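Local coordinates for hypothetical protein (Staphylococcus aureus subsp. aureus Mu50, PDB 4PEO) that probably acts as an essential cysteine protease that removes the N-terminal nine residues of ribosomal protein bL27 and also trims phage 80alpha capsid and scaffold proteins, at residues A47-T52 / E78-L83; V14-D20 / G65-S71. All blocks are in the same frame, centred on the assembly; numbering follows the deposited sequence.

Interaction 1: residues A47-T52 / E78-L83; sequences AIIGLT and EAQLIL
The two helices that lie side by side on one face of the Prp sheet meet here, through I48 and T52 of 47-52 and A79, I82 and L83 of 78-83. The short helical segments run nearly antiparallel, at 152°, with their axes 9.7 Å apart. I48 reaches across with its longer branch: CG1 packs on I82 CG2 at 3.6 Å, and its terminal CD1 meets L83 CD2 at 3.8 Å, the two side chains crossing at about a right angle. With chi1 at -68° placing CG1 beside the backbone N, CG2 of I48 is anti to that N and faces the CB of A79. Just past the helix end, T52 turns CG2 onto E78 CB at 3.6 Å and meets I82 CD1 tip to tip at 3.7 Å. T52 OG1 bonds back to I48 O at 2.6 Å, while T52 N comes to that same oxygen from the opposite face of the carbonyl plane. The bonds of T52 OG1, to I48 O and to E54 N, hold the side-chain rotation that directs CG2 at helix 77-96. T85 of the second subunit packs on A47, L51 and I82. Two roughly antiparallel helices packed side by side on one face of a mixed sheet make this a two-layer alpha/beta sandwich.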
loop_
_atom_site.group_PDB
_atom_site.type_symbol
_atom_site.label_atom_id
_atom_site.label_comp_id
_atom_site.label_asym_id
_atom_site.label_seq_id
_atom_site.Cartn_x
_atom_site.Cartn_y
_atom_site.Cartn_z
ATOM N N ALA B 47 3.242 -7.131 2.883
ATOM C CA ALA B 47 3.399 -7.373 1.441
ATOM C C ALA B 47 4.867 -7.672 1.098
ATOM O O ALA B 47 5.137 -8.574 0.294
ATOM C CB ALA B 47 2.898 -6.171 0.638
ATOM N N ILE B 48 5.815 -6.933 1.697
ATOM C CA ILE B 48 7.231 -7.204 1.416
ATOM C C ILE B 48 7.552 -8.660 1.817
ATOM O O ILE B 48 8.143 -9.409 1.036
ATOM C CB ILE B 48 8.172 -6.202 2.145
ATOM C CG1 ILE B 48 8.040 -4.782 1.568
ATOM C CG2 ILE B 48 9.650 -6.704 2.099
ATOM C CD1 ILE B 48 8.701 -3.655 2.470
ATOM N N ILE B 49 7.139 -9.044 3.038
ATOM C CA ILE B 49 7.384 -10.386 3.587
ATOM C C ILE B 49 6.667 -11.493 2.800
ATOM O O ILE B 49 7.268 -12.533 2.512
ATOM C CB ILE B 49 7.095 -10.398 5.122
ATOM C CG1 ILE B 49 8.091 -9.465 5.861
ATOM C CG2 ILE B 49 7.136 -11.824 5.709
ATOM C CD1 ILE B 49 7.675 -9.038 7.303
ATOM N N GLY B 50 5.413 -11.252 2.443
ATOM C CA GLY B 50 4.599 -12.231 1.739
ATOM C C GLY B 50 4.817 -12.355 0.244
ATOM O O GLY B 50 4.609 -13.437 -0.313
ATOM N N LEU B 51 5.229 -11.260 -0.423
ATOM C CA LEU B 51 5.363 -11.238 -1.889
ATOM C C LEU B 51 6.773 -11.233 -2.446
ATOM O O LEU B 51 6.933 -11.392 -3.661
ATOM C CB LEU B 51 4.589 -10.044 -2.484
ATOM C CG LEU B 51 3.104 -9.910 -2.080
ATOM C CD1 LEU B 51 2.533 -8.581 -2.537
ATOM C CD2 LEU B 51 2.263 -11.083 -2.598
ATOM N N THR B 52 7.778 -10.972 -1.597
ATOM C CA THR B 52 9.184 -10.875 -2.015
ATOM C C THR B 52 10.082 -11.754 -1.141
ATOM O O THR B 52 9.634 -12.266 -0.110
ATOM C CB THR B 52 9.698 -9.400 -1.974
ATOM O OG1 THR B 52 10.151 -9.079 -0.648
ATOM C CG2 THR B 52 8.655 -8.366 -2.433
ATOM N N GLU B 78 11.548 -5.549 -6.158
ATOM C CA GLU B 78 10.152 -5.742 -5.743
ATOM C C GLU B 78 9.896 -5.084 -4.381
ATOM O O GLU B 78 8.929 -4.331 -4.247
ATOM C CB GLU B 78 9.804 -7.229 -5.683
ATOM C CG GLU B 78 9.623 -7.898 -7.033
ATOM C CD GLU B 78 9.102 -9.319 -6.913
ATOM O OE1 GLU B 78 9.564 -10.059 -6.012
ATOM O OE2 GLU B 78 8.221 -9.688 -7.721
ATOM N N ALA B 79 10.779 -5.326 -3.384
ATOM C CA ALA B 79 10.641 -4.706 -2.055
ATOM C C ALA B 79 10.755 -3.177 -2.205
ATOM O O ALA B 79 9.987 -2.451 -1.584
ATOM C CB ALA B 79 11.726 -5.226 -1.113
ATOM N N GLN B 80 11.676 -2.697 -3.073
ATOM C CA GLN B 80 11.832 -1.254 -3.304
ATOM C C GLN B 80 10.560 -0.646 -3.912
ATOM O O GLN B 80 10.123 0.425 -3.468
ATOM C CB GLN B 80 13.056 -0.959 -4.168
ATOM C CG GLN B 80 14.376 -1.101 -3.376
ATOM C CD GLN B 80 14.487 -0.058 -2.277
ATOM O OE1 GLN B 80 14.341 1.136 -2.527
ATOM N NE2 GLN B 80 14.770 -0.468 -1.043
ATOM N N LEU B 81 9.936 -1.353 -4.866
ATOM C CA LEU B 81 8.675 -0.878 -5.456
ATOM C C LEU B 81 7.583 -0.798 -4.380
ATOM O O LEU B 81 6.817 0.167 -4.355
ATOM C CB LEU B 81 8.216 -1.786 -6.606
ATOM C CG LEU B 81 6.945 -1.349 -7.327
ATOM C CD1 LEU B 81 7.106 0.034 -7.965
ATOM C CD2 LEU B 81 6.533 -2.368 -8.365
ATOM N N ILE B 82 7.509 -1.797 -3.490
ATOM C CA ILE B 82 6.522 -1.784 -2.401
ATOM C C ILE B 82 6.765 -0.593 -1.469
ATOM O O ILE B 82 5.818 0.094 -1.075
ATOM C CB ILE B 82 6.495 -3.146 -1.659
ATOM C CG1 ILE B 82 5.990 -4.261 -2.627
ATOM C CG2 ILE B 82 5.584 -3.057 -0.410
ATOM C CD1 ILE B 82 6.144 -5.699 -2.067
ATOM N N LEU B 83 8.038 -0.314 -1.148
ATOM C CA LEU B 83 8.366 0.832 -0.292
ATOM C C LEU B 83 8.008 2.155 -0.974
ATOM O O LEU B 83 7.448 3.041 -0.322
ATOM C CB LEU B 83 9.845 0.789 0.119
ATOM C CG LEU B 83 10.190 -0.304 1.146
ATOM C CD1 LEU B 83 11.711 -0.485 1.239
ATOM C CD2 LEU B 83 9.589 0.029 2.527
#

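Interaction 2: residues V14-D20 / G65-S71; sequences VTDVIMD and GHFHIRS
D16 collects three side-chain donors on its carboxylate, two of them from the neighbouring strand. H68 NE2 gives its proton to D16 OD2 at 2.6 Å, along the anti lone pair and in the plane of the imidazole; ring and carboxylate are nearly coplanar, 15° apart. The other oxygen, D16 OD1, accepts from R70 NH1 at 3.0 Å on its syn side, a salt bridge in which the guanidinium is turned 45° from the carboxylate, and from T15 OG1 on its anti side. With both oxygens held, the carboxylate is fixed in rotation, and the nearby arginine would be expected to favour its charged form. I18 lays CD1 over one face of the H68 ring, a CH-pi contact 4.2 Å from the centroid.

The backbones form an antiparallel ladder, with V17-I69 and M19-F67 as hydrogen-bonded pairs that satisfy their N-H and C=O groups mutually. T15 and D16 together face T7 of strand 2-8 in a classic beta bulge within this mixed sheet. On the face carrying V17, M19, F67 and I69, the side chains turn to the helices: M19, F67 and I69 touch L41 of helix 36-51, and V17 touches M86 of helix 77-96. M19 also lies near H22, probably the proton donor of the active site.

Both ends are tied by side chains. S71 OG donates to V14 O at 2.8 Å, while S71 N reaches T15 O from above the carbonyl plane. At the other end D20, its CG anti to the backbone N (chi1 -171°), stacks its carboxylate on the H66 ring, OD1 lying 3.5 Å above the ring centre. D20 OD1 also accepts from H66 N at 3.0 Å, from above the carboxylate plane; H66 ND1 is bonded to D61.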
loop_
_atom_site.group_PDB
_atom_site.type_symbol
_atom_site.label_atom_id
_atom_site.label_comp_id
_atom_site.label_asym_id
_atom_site.label_seq_id
_atom_site.Cartn_x
_atom_site.Cartn_y
_atom_site.Cartn_z
ATOM N N VAL B 14 15.377 3.103 -0.769
ATOM C CA VAL B 14 14.762 3.415 0.532
ATOM C C VAL B 14 15.420 2.453 1.532
ATOM O O VAL B 14 15.234 1.238 1.425
ATOM C CB VAL B 14 13.216 3.244 0.506
ATOM C CG1 VAL B 14 12.622 3.453 1.907
ATOM C CG2 VAL B 14 12.560 4.199 -0.498
ATOM N N THR B 15 16.197 2.991 2.478
ATOM C CA THR B 15 16.902 2.158 3.468
ATOM C C THR B 15 16.169 2.093 4.785
ATOM O O THR B 15 16.320 1.109 5.508
ATOM C CB THR B 15 18.352 2.631 3.667
ATOM O OG1 THR B 15 18.351 3.946 4.244
ATOM C CG2 THR B 15 19.162 2.621 2.343
ATOM N N ASP B 16 15.470 3.175 5.154
ATOM C CA ASP B 16 14.792 3.216 6.441
ATOM C C ASP B 16 13.522 4.002 6.360
ATOM O O ASP B 16 13.465 5.033 5.685
ATOM C CB ASP B 16 15.700 3.929 7.477
ATOM C CG ASP B 16 17.029 3.258 7.726
ATOM O OD1 ASP B 16 17.951 3.453 6.909
ATOM O OD2 ASP B 16 17.165 2.571 8.763
ATOM N N VAL B 17 12.525 3.579 7.118
ATOM C CA VAL B 17 11.286 4.325 7.275
ATOM C C VAL B 17 10.971 4.174 8.754
ATOM O O VAL B 17 10.953 3.037 9.243
ATOM C CB VAL B 17 10.131 3.782 6.388
ATOM C CG1 VAL B 17 8.813 4.488 6.715
ATOM C CG2 VAL B 17 10.448 3.949 4.898
ATOM N N ILE B 18 10.741 5.287 9.470
ATOM C CA ILE B 18 10.369 5.198 10.888
ATOM C C ILE B 18 9.070 5.945 11.086
ATOM O O ILE B 18 9.026 7.149 10.827
ATOM C CB ILE B 18 11.463 5.734 11.847
ATOM C CG1 ILE B 18 12.834 5.088 11.519
ATOM C CG2 ILE B 18 11.037 5.508 13.308
ATOM C CD1 ILE B 18 14.027 5.567 12.364
ATOM N N MET B 19 8.030 5.249 11.582
ATOM C CA MET B 19 6.749 5.895 11.878
ATOM C C MET B 19 6.586 5.998 13.386
ATOM O O MET B 19 6.807 5.018 14.111
ATOM C CB MET B 19 5.561 5.110 11.274
ATOM C CG MET B 19 4.187 5.735 11.582
ATOM S SD MET B 19 2.753 4.925 10.726
ATOM C CE MET B 19 3.003 5.504 9.181
ATOM N N ASP B 20 6.160 7.175 13.859
ATOM C CA ASP B 20 5.901 7.364 15.279
ATOM C C ASP B 20 4.666 8.235 15.470
ATOM O O ASP B 20 4.369 9.064 14.607
ATOM C CB ASP B 20 7.134 7.912 16.021
ATOM C CG ASP B 20 6.960 7.912 17.534
ATOM O OD1 ASP B 20 6.590 6.845 18.096
ATOM O OD2 ASP B 20 7.140 8.979 18.151
ATOM N N GLY B 65 5.574 2.017 19.450
ATOM C CA GLY B 65 6.028 3.276 18.855
ATOM C C GLY B 65 7.358 3.150 18.146
ATOM O O GLY B 65 7.993 2.092 18.197
ATOM N N HIS B 66 7.796 4.229 17.458
ATOM C CA HIS B 66 9.069 4.257 16.722
ATOM C C HIS B 66 9.260 3.001 15.855
ATOM O O HIS B 66 10.270 2.301 15.961
ATOM C CB HIS B 66 10.257 4.488 17.693
ATOM C CG HIS B 66 10.119 5.732 18.521
ATOM N ND1 HIS B 66 9.556 5.701 19.784
ATOM C CD2 HIS B 66 10.439 7.011 18.222
ATOM C CE1 HIS B 66 9.590 6.947 20.233
ATOM N NE2 HIS B 66 10.090 7.776 19.323
ATOM N N PHE B 67 8.247 2.701 15.033
ATOM C CA PHE B 67 8.241 1.526 14.163
ATOM C C PHE B 67 9.196 1.749 13.009
ATOM O O PHE B 67 8.949 2.573 12.134
ATOM C CB PHE B 67 6.821 1.203 13.697
ATOM C CG PHE B 67 6.699 -0.137 13.014
ATOM C CD1 PHE B 67 6.997 -0.275 11.662
ATOM C CD2 PHE B 67 6.285 -1.260 13.719
ATOM C CE1 PHE B 67 6.898 -1.516 11.029
ATOM C CE2 PHE B 67 6.173 -2.498 13.080
ATOM C CZ PHE B 67 6.444 -2.608 11.731
ATOM N N HIS B 68 10.316 1.041 13.062
ATOM C CA HIS B 68 11.426 1.200 12.145
ATOM C C HIS B 68 11.587 0.011 11.237
ATOM O O HIS B 68 11.807 -1.107 11.703
ATOM C CB HIS B 68 12.718 1.437 12.967
ATOM C CG HIS B 68 13.969 1.526 12.150
ATOM N ND1 HIS B 68 15.195 1.144 12.673
ATOM C CD2 HIS B 68 14.151 1.952 10.877
ATOM C CE1 HIS B 68 16.074 1.343 11.703
ATOM N NE2 HIS B 68 15.494 1.863 10.615
ATOM N N ILE B 69 11.461 0.269 9.933
ATOM C CA ILE B 69 11.699 -0.688 8.863
ATOM C C ILE B 69 13.090 -0.372 8.328
ATOM O O ILE B 69 13.313 0.729 7.816
ATOM C CB ILE B 69 10.668 -0.580 7.708
ATOM C CG1 ILE B 69 9.208 -0.656 8.205
ATOM C CG2 ILE B 69 10.993 -1.610 6.609
ATOM C CD1 ILE B 69 8.186 -0.044 7.175
ATOM N N ARG B 70 14.010 -1.323 8.417
ATOM C CA ARG B 70 15.329 -1.142 7.839
ATOM C C ARG B 70 15.483 -2.151 6.703
ATOM O O ARG B 70 15.363 -3.360 6.938
ATOM C CB ARG B 70 16.430 -1.306 8.906
ATOM C CG ARG B 70 17.826 -1.534 8.336
ATOM C CD ARG B 70 18.447 -0.296 7.720
ATOM N NE ARG B 70 19.823 -0.560 7.279
ATOM C CZ ARG B 70 20.654 0.364 6.804
ATOM N NH1 ARG B 70 20.274 1.637 6.730
ATOM N NH2 ARG B 70 21.879 0.029 6.424
ATOM N N SER B 71 15.738 -1.663 5.471
ATOM C CA SER B 71 15.924 -2.563 4.332
ATOM C C SER B 71 17.204 -3.360 4.495
ATOM O O SER B 71 18.229 -2.832 4.966
ATOM C CB SER B 71 15.957 -1.787 3.017
ATOM O OG SER B 71 14.741 -1.067 2.863
#

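How the interactions relate
After strand 2-8 come strand 14-20, helix 36-51, whose C-terminal end and the residue after it form 47-52, strand 67-70 and then helix 77-96, before the last strand, 101-105. Interaction 2 closes the loop between 14-20 and 65-71, which includes helix 36-51; interaction 1 closes the one from 47-52 to 78-83, which includes strand 67-70. The four segments alternate, so the two closures cross. One joins neighbouring strands of the sheet, the other the helices that cover it. With centres 15 Å apart they still touch: Q80 OE1 probably accepts a hydrogen bond from V14 N at 2.8 Å, and L83 CD1 packs on S71 OG, linking helix 77-96 to the start of strand 14-20 and to the residue after strand 67-70.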